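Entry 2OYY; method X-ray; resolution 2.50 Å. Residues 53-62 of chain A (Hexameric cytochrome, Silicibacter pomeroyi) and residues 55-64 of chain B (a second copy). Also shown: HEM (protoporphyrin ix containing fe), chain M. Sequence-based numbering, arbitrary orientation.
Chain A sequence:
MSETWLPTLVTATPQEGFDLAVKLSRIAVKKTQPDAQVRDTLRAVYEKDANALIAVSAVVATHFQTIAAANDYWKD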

ATOM      1  N   LEU A  53       3.469   3.557  14.771  1.00  2.00           N
ATOM      2  CA  LEU A  53       4.395   4.580  14.347  1.00  2.00           C
ATOM      3  C   LEU A  53       4.990   4.216  13.006  1.00  2.00           C
ATOM      4  O   LEU A  53       5.257   5.094  12.198  1.00  2.00           O
ATOM      5  N   ILE A  54       5.167   2.924  12.750  1.00  2.00           N
ATOM      6  CA  ILE A  54       5.563   2.482  11.416  1.00  2.00           C
ATOM      7  C   ILE A  54       4.415   2.746  10.449  1.00  2.00           C
ATOM      8  O   ILE A  54       4.615   3.314   9.380  1.00  2.00           O
ATOM      9  N   ALA A  55       3.211   2.356  10.870  1.00  2.00           N
ATOM     10  CA  ALA A  55       1.989   2.510  10.093  1.00  2.00           C
ATOM     11  C   ALA A  55       1.736   3.972   9.713  1.00  2.00           C
ATOM     12  O   ALA A  55       1.106   4.278   8.691  1.00  2.00           O
ATOM     13  N   VAL A  56       2.211   4.869  10.568  1.00  2.00           N
ATOM     14  CA  VAL A  56       2.040   6.277  10.371  1.00  2.00           C
ATOM     15  C   VAL A  56       2.918   6.721   9.207  1.00  2.00           C
ATOM     16  O   VAL A  56       2.429   7.322   8.252  1.00  2.00           O
ATOM     17  N   SER A  57       4.204   6.392   9.301  1.00  2.00           N
ATOM     18  CA  SER A  57       5.172   6.612   8.243  1.00  2.00           C
ATOM     19  C   SER A  57       4.670   6.055   6.919  1.00  2.00           C
ATOM     20  O   SER A  57       4.950   6.619   5.853  1.00  2.00           O
ATOM     21  N   ALA A  58       3.902   4.970   6.984  1.00  2.00           N
ATOM     22  CA  ALA A  58       3.356   4.372   5.764  1.00  2.00           C
ATOM     23  C   ALA A  58       2.380   5.334   5.061  1.00  2.00           C
ATOM     24  O   ALA A  58       2.409   5.483   3.839  1.00  2.00           O
ATOM     25  N   VAL A  59       1.541   5.983   5.869  1.00  2.00           N
ATOM     26  CA  VAL A  59       0.498   6.881   5.383  1.00  2.00           C
ATOM     27  C   VAL A  59       1.159   8.077   4.766  1.00  2.00           C
ATOM     28  O   VAL A  59       0.919   8.381   3.598  1.00  2.00           O
ATOM     29  N   VAL A  60       2.012   8.739   5.546  1.00  2.00           N
ATOM     30  CA  VAL A  60       2.725   9.911   5.057  1.00  2.00           C
ATOM     31  C   VAL A  60       3.579   9.624   3.829  1.00  2.00           C
ATOM     32  O   VAL A  60       3.818  10.524   3.038  1.00  2.00           O
ATOM     33  N   ALA A  61       4.020   8.369   3.683  1.00  2.00           N
ATOM     34  CA  ALA A  61       4.752   7.891   2.506  1.00  2.00           C
ATOM     35  C   ALA A  61       3.874   7.957   1.274  1.00  2.00           C
ATOM     36  O   ALA A  61       4.278   8.514   0.236  1.00  2.00           O
ATOM     37  N   THR A  62       2.665   7.411   1.386  1.00  2.00           N
ATOM     38  CA  THR A  62       1.710   7.506   0.297  1.00  2.00           C
ATOM     39  C   THR A  62       1.470   8.966  -0.089  1.00  2.00           C
ATOM     40  O   THR A  62       1.573   9.319  -1.254  1.00  2.00           O
TER
ATOM     41  N   ALA B  55       7.057  -4.684   7.750  1.00  2.00           N
ATOM     42  CA  ALA B  55       6.297  -3.455   7.658  1.00  2.00           C
ATOM     43  C   ALA B  55       7.273  -2.324   7.289  1.00  2.00           C
ATOM     44  O   ALA B  55       7.061  -1.582   6.319  1.00  2.00           O
ATOM     45  N   VAL B  56       8.349  -2.227   8.069  1.00  2.00           N
ATOM     46  CA  VAL B  56       9.397  -1.246   7.849  1.00  2.00           C
ATOM     47  C   VAL B  56       9.875  -1.242   6.385  1.00  2.00           C
ATOM     48  O   VAL B  56       9.874  -0.196   5.748  1.00  2.00           O
ATOM     49  N   SER B  57      10.236  -2.422   5.863  1.00  2.00           N
ATOM     50  CA  SER B  57      10.651  -2.571   4.479  1.00  2.00           C
ATOM     51  C   SER B  57       9.621  -2.014   3.480  1.00  2.00           C
ATOM     52  O   SER B  57       9.993  -1.452   2.439  1.00  2.00           O
ATOM     53  N   ALA B  58       8.343  -2.145   3.818  1.00  2.00           N
ATOM     54  CA  ALA B  58       7.254  -1.647   2.993  1.00  2.00           C
ATOM     55  C   ALA B  58       7.237  -0.150   2.865  1.00  2.00           C
ATOM     56  O   ALA B  58       7.134   0.382   1.746  1.00  2.00           O
ATOM     57  N   VAL B  59       7.305   0.542   4.001  1.00  2.00           N
ATOM     58  CA  VAL B  59       7.394   2.013   4.012  1.00  2.00           C
ATOM     59  C   VAL B  59       8.519   2.531   3.094  1.00  2.00           C
ATOM     60  O   VAL B  59       8.294   3.424   2.271  1.00  2.00           O
ATOM     61  N   VAL B  60       9.717   1.964   3.246  1.00  2.00           N
ATOM     62  CA  VAL B  60      10.837   2.384   2.430  1.00  2.00           C
ATOM     63  C   VAL B  60      10.592   2.006   0.968  1.00  2.00           C
ATOM     64  O   VAL B  60      11.073   2.679   0.063  1.00  2.00           O
ATOM     65  N   ALA B  61       9.806   0.961   0.737  1.00  2.00           N
ATOM     66  CA  ALA B  61       9.530   0.514  -0.630  1.00  2.00           C
ATOM     67  C   ALA B  61       8.621   1.526  -1.327  1.00  2.00           C
ATOM     68  O   ALA B  61       8.758   1.780  -2.540  1.00  2.00           O
ATOM     69  N   THR B  62       7.700   2.104  -0.557  1.00  2.00           N
ATOM     70  CA  THR B  62       6.882   3.194  -1.054  1.00  2.00           C
ATOM     71  C   THR B  62       7.735   4.429  -1.308  1.00  2.00           C
ATOM     72  O   THR B  62       7.544   5.123  -2.309  1.00  2.00           O
ATOM     73  N   HIS B  63       8.656   4.720  -0.396  1.00  2.00           N
ATOM     74  CA  HIS B  63       9.469   5.932  -0.499  1.00  2.00           C
ATOM     75  C   HIS B  63      10.429   5.836  -1.679  1.00  2.00           C
ATOM     76  O   HIS B  63      10.548   6.761  -2.474  1.00  2.00           O
ATOM     77  N   PHE B  64      11.093   4.694  -1.789  1.00  2.00           N
ATOM     78  CA  PHE B  64      12.033   4.431  -2.876  1.00  2.00           C
ATOM     79  C   PHE B  64      11.371   4.591  -4.235  1.00  2.00           C
ATOM     80  O   PHE B  64      11.997   5.081  -5.191  1.00  2.00           O
TER

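The two stretches are helices from two copies of the cytochrome. They run nearly parallel, with 13° between their directions and axes 9.0 Å apart at closest approach. The backbones come nearest at Ala58(A) and Val59(B), with CA atoms 5.0 Å apart.

The main bump is Val59(B). It is in the t rotamer, points toward chain A, and sits as a knob in a hollow formed by Ile54(A), Ser57(A), Ala58(A) and Ala61(A). CG2 of Val59(B) lies 3.9 Å from CB of Ala58(A) and 4.0 Å from CG2 of Ile54(A). CG1 of Val59(B) lies 3.4 Å from OG of Ser57(A) and 4.4 Å from CB of Ala61(A). CG2 of Val59(B) also rests against the chain A backbone, 3.8 Å from O of Ile54(A) and 3.8 Å from N of Ala58(A).

Ile54(A) is the bump going the other way. Its chi1 is m and its chi2 is t. CD1 of Ile54(A) reaches CG2 of Val56(B) at 3.4 Å, a tight contact, while CG2 of Ile54(A) rests 3.9 Å from CB of Ala55(B).

Further along, the methyl of Ala61(A) points toward chain B. CB of Ala61(A) is 3.8 Å from CG2 of Thr62(B). The same CB of Ala61(A) lies over one face of the His63(B) ring, 4.0 Å from the ring centroid, in a CH-pi contact. The CA-to-CB bond of His63(B) points sideways, but the end of the side chain comes nearer to chain A.

No hydrogen bond crosses between the stretches. Thr62(A) and Thr62(B) are both m. OG1 of Thr62(A) makes a weak hydrogen bond to O of Ala58(A), and OG1 of Thr62(B) one to O of Ala58(B), each at 3.4 Å. OG of Ser57(A) is hydrogen-bonded elsewhere in the structure.

The heme borders both helices. CBB of the heme lies 3.6 Å from OG of Ser57(A) and 3.9 Å from CG1 of Val59(B). CMB of the heme is 3.4 Å from CG1 of Val56(B) and also 3.4 Å from CG1 of Val60(B).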

ATOM      1  CB  LEU A  53       5.481   4.782  15.405  1.00  2.00           C
ATOM      2  CG  LEU A  53       5.146   5.696  16.590  1.00  2.00           C
ATOM      3  CD1 LEU A  53       6.316   5.817  17.544  1.00  2.00           C
ATOM      4  CD2 LEU A  53       4.723   7.082  16.128  1.00  2.00           C
ATOM      5  CB  ILE A  54       5.969   0.996  11.389  1.00  2.00           C
ATOM      6  CG1 ILE A  54       7.213   0.778  12.276  1.00  2.00           C
ATOM      7  CG2 ILE A  54       6.204   0.521   9.930  1.00  2.00           C
ATOM      8  CD1 ILE A  54       7.683  -0.643  12.405  1.00  2.00           C
ATOM      9  CB  ALA A  55       0.821   1.962  10.885  1.00  2.00           C
ATOM     10  CB  VAL A  56       2.384   7.047  11.656  1.00  2.00           C
ATOM     11  CG1 VAL A  56       2.607   8.490  11.334  1.00  2.00           C
ATOM     12  CG2 VAL A  56       1.271   6.887  12.676  1.00  2.00           C
ATOM     13  CB  SER A  57       6.512   5.981   8.608  1.00  2.00           C
ATOM     14  OG  SER A  57       7.548   6.487   7.785  1.00  2.00           O
ATOM     15  CB  ALA A  58       2.708   3.057   6.059  1.00  2.00           C
ATOM     16  CB  VAL A  59      -0.430   7.374   6.512  1.00  2.00           C
ATOM     17  CG1 VAL A  59      -1.468   8.312   5.954  1.00  2.00           C
ATOM     18  CG2 VAL A  59      -1.125   6.206   7.218  1.00  2.00           C
ATOM     19  CB  VAL A  60       3.557  10.618   6.163  1.00  2.00           C
ATOM     20  CG1 VAL A  60       3.564   9.810   7.447  1.00  2.00           C
ATOM     21  CG2 VAL A  60       4.978  10.959   5.671  1.00  2.00           C
ATOM     22  CB  ALA A  61       5.270   6.473   2.717  1.00  2.00           C
ATOM     23  CB  THR A  62       0.399   6.795   0.620  1.00  2.00           C
ATOM     24  OG1 THR A  62       0.690   5.432   0.920  1.00  2.00           O
ATOM     25  CG2 THR A  62      -0.518   6.819  -0.570  1.00  2.00           C
TER
ATOM     26  CB  ALA B  55       5.586  -3.163   8.952  1.00  2.00           C
ATOM     27  CB  VAL B  56      10.564  -1.467   8.809  1.00  2.00           C
ATOM     28  CG1 VAL B  56      11.804  -0.822   8.274  1.00  2.00           C
ATOM     29  CG2 VAL B  56      10.241  -0.918  10.151  1.00  2.00           C
ATOM     30  CB  SER B  57      10.974  -4.033   4.191  1.00  2.00           C
ATOM     31  OG  SER B  57      11.486  -4.218   2.871  1.00  2.00           O
ATOM     32  CB  ALA B  58       5.924  -2.133   3.523  1.00  2.00           C
ATOM     33  CB  VAL B  59       7.631   2.576   5.411  1.00  2.00           C
ATOM     34  CG1 VAL B  59       7.820   4.076   5.341  1.00  2.00           C
ATOM     35  CG2 VAL B  59       6.489   2.248   6.304  1.00  2.00           C
ATOM     36  CB  VAL B  60      12.282   1.953   2.986  1.00  2.00           C
ATOM     37  CG1 VAL B  60      12.241   1.475   4.449  1.00  2.00           C
ATOM     38  CG2 VAL B  60      12.984   0.952   2.078  1.00  2.00           C
ATOM     39  CB  ALA B  61       8.909  -0.891  -0.626  1.00  2.00           C
ATOM     40  CB  THR B  62       5.767   3.572  -0.061  1.00  2.00           C
ATOM     41  OG1 THR B  62       4.934   2.446   0.175  1.00  2.00           O
ATOM     42  CG2 THR B  62       4.908   4.697  -0.611  1.00  2.00           C
ATOM     43  CB  HIS B  63      10.233   6.210   0.805  1.00  2.00           C
ATOM     44  CG  HIS B  63       9.507   7.105   1.766  1.00  2.00           C
ATOM     45  ND1 HIS B  63       9.014   8.344   1.411  1.00  2.00           N
ATOM     46  CD2 HIS B  63       9.237   6.959   3.087  1.00  2.00           C
ATOM     47  CE1 HIS B  63       8.438   8.902   2.461  1.00  2.00           C
ATOM     48  NE2 HIS B  63       8.555   8.081   3.491  1.00  2.00           N
ATOM     49  CB  PHE B  64      12.656   3.046  -2.742  1.00  2.00           C
ATOM     50  CG  PHE B  64      13.709   2.779  -3.742  1.00  2.00           C
ATOM     51  CD1 PHE B  64      14.924   3.453  -3.681  1.00  2.00           C
ATOM     52  CD2 PHE B  64      13.501   1.871  -4.758  1.00  2.00           C
ATOM     53  CE1 PHE B  64      15.917   3.230  -4.619  1.00  2.00           C
ATOM     54  CE2 PHE B  64      14.490   1.631  -5.701  1.00  2.00           C
ATOM     55  CZ  PHE B  64      15.701   2.306  -5.625  1.00  2.00           C
TER
HETATM   56  CHA HEM M 201      17.748   2.572  14.024  1.00  4.38           C
HETATM   57  CHB HEM M 201      15.317   2.271   9.893  1.00  4.66           C
HETATM   58  CHC HEM M 201      11.121   2.934  12.247  1.00  2.70           C
HETATM   59  CHD HEM M 201      13.682   3.959  16.255  1.00  4.94           C
HETATM   60  C1A HEM M 201      17.472   2.420  12.690  1.00  5.11           C
HETATM   61  C2A HEM M 201      18.451   2.153  11.655  1.00  5.82           C
HETATM   62  C3A HEM M 201      17.774   2.067  10.490  1.00  4.70           C
HETATM   63  C4A HEM M 201      16.363   2.267  10.783  1.00  3.59           C
HETATM   64  CMA HEM M 201      18.375   1.803   9.082  1.00  3.69           C
HETATM   65  CAA HEM M 201      19.988   2.003  11.899  1.00  6.25           C
HETATM   66  CBA HEM M 201      20.290   0.617  12.491  1.00  7.84           C
HETATM   67  CGA HEM M 201      21.759   0.320  12.788  1.00  9.91           C
HETATM   68  O1A HEM M 201      22.676   0.993  12.215  1.00 10.32           O
HETATM   69  O2A HEM M 201      22.017  -0.616  13.615  1.00  9.34           O
HETATM   70  C1B HEM M 201      13.971   2.431  10.171  1.00  4.10           C
HETATM   71  C2B HEM M 201      12.919   2.437   9.177  1.00  3.77           C
HETATM   72  C3B HEM M 201      11.742   2.617   9.812  1.00  3.53           C
HETATM   73  C4B HEM M 201      12.029   2.737  11.233  1.00  2.72           C
HETATM   74  CMB HEM M 201      13.184   2.262   7.665  1.00  2.01           C
HETATM   75  CAB HEM M 201      10.331   2.660   9.174  1.00  3.61           C
HETATM   76  CBB HEM M 201       9.748   3.784   8.755  1.00  4.39           C
HETATM   77  C1C HEM M 201      11.448   3.249  13.542  1.00  2.90           C
HETATM   78  C2C HEM M 201      10.532   3.436  14.654  1.00  3.98           C
HETATM   79  C3C HEM M 201      11.250   3.720  15.750  1.00  3.21           C
HETATM   80  C4C HEM M 201      12.646   3.713  15.377  1.00  4.18           C
HETATM   81  CMC HEM M 201       8.998   3.329  14.579  1.00  4.73           C
HETATM   82  CAC HEM M 201      10.738   4.002  17.176  1.00  2.47           C
HETATM   83  CBC HEM M 201      10.112   5.130  17.506  1.00  2.58           C
HETATM   84  C1D HEM M 201      15.016   3.705  16.052  1.00  4.33           C
HETATM   85  C2D HEM M 201      16.090   3.966  16.996  1.00  5.24           C
HETATM   86  C3D HEM M 201      17.340   3.533  16.267  1.00  6.81           C
HETATM   87  C4D HEM M 201      16.905   3.059  14.981  1.00  4.65           C
HETATM   88  CMD HEM M 201      16.031   4.566  18.425  1.00  4.11           C
HETATM   89  CAD HEM M 201      18.788   3.565  16.794  1.00 10.03           C
HETATM   90  CBD HEM M 201      18.949   2.154  17.346  1.00 16.31           C
HETATM   91  CGD HEM M 201      20.313   1.870  17.899  1.00 19.15           C
HETATM   92  O1D HEM M 201      20.697   2.539  18.910  1.00 20.50           O
HETATM   93  O2D HEM M 201      20.975   0.963  17.316  1.00 19.43           O
HETATM   94  NA  HEM M 201      16.214   2.477  12.123  1.00  3.89           N
HETATM   95  NB  HEM M 201      13.393   2.618  11.406  1.00  3.63           N
HETATM   96  NC  HEM M 201      12.736   3.416  14.020  1.00  3.60           N
HETATM   97  ND  HEM M 201      15.535   3.176  14.878  1.00  4.51           N
HETATM   98 FE   HEM M 201      14.419   2.713  13.028  1.00  3.83          FE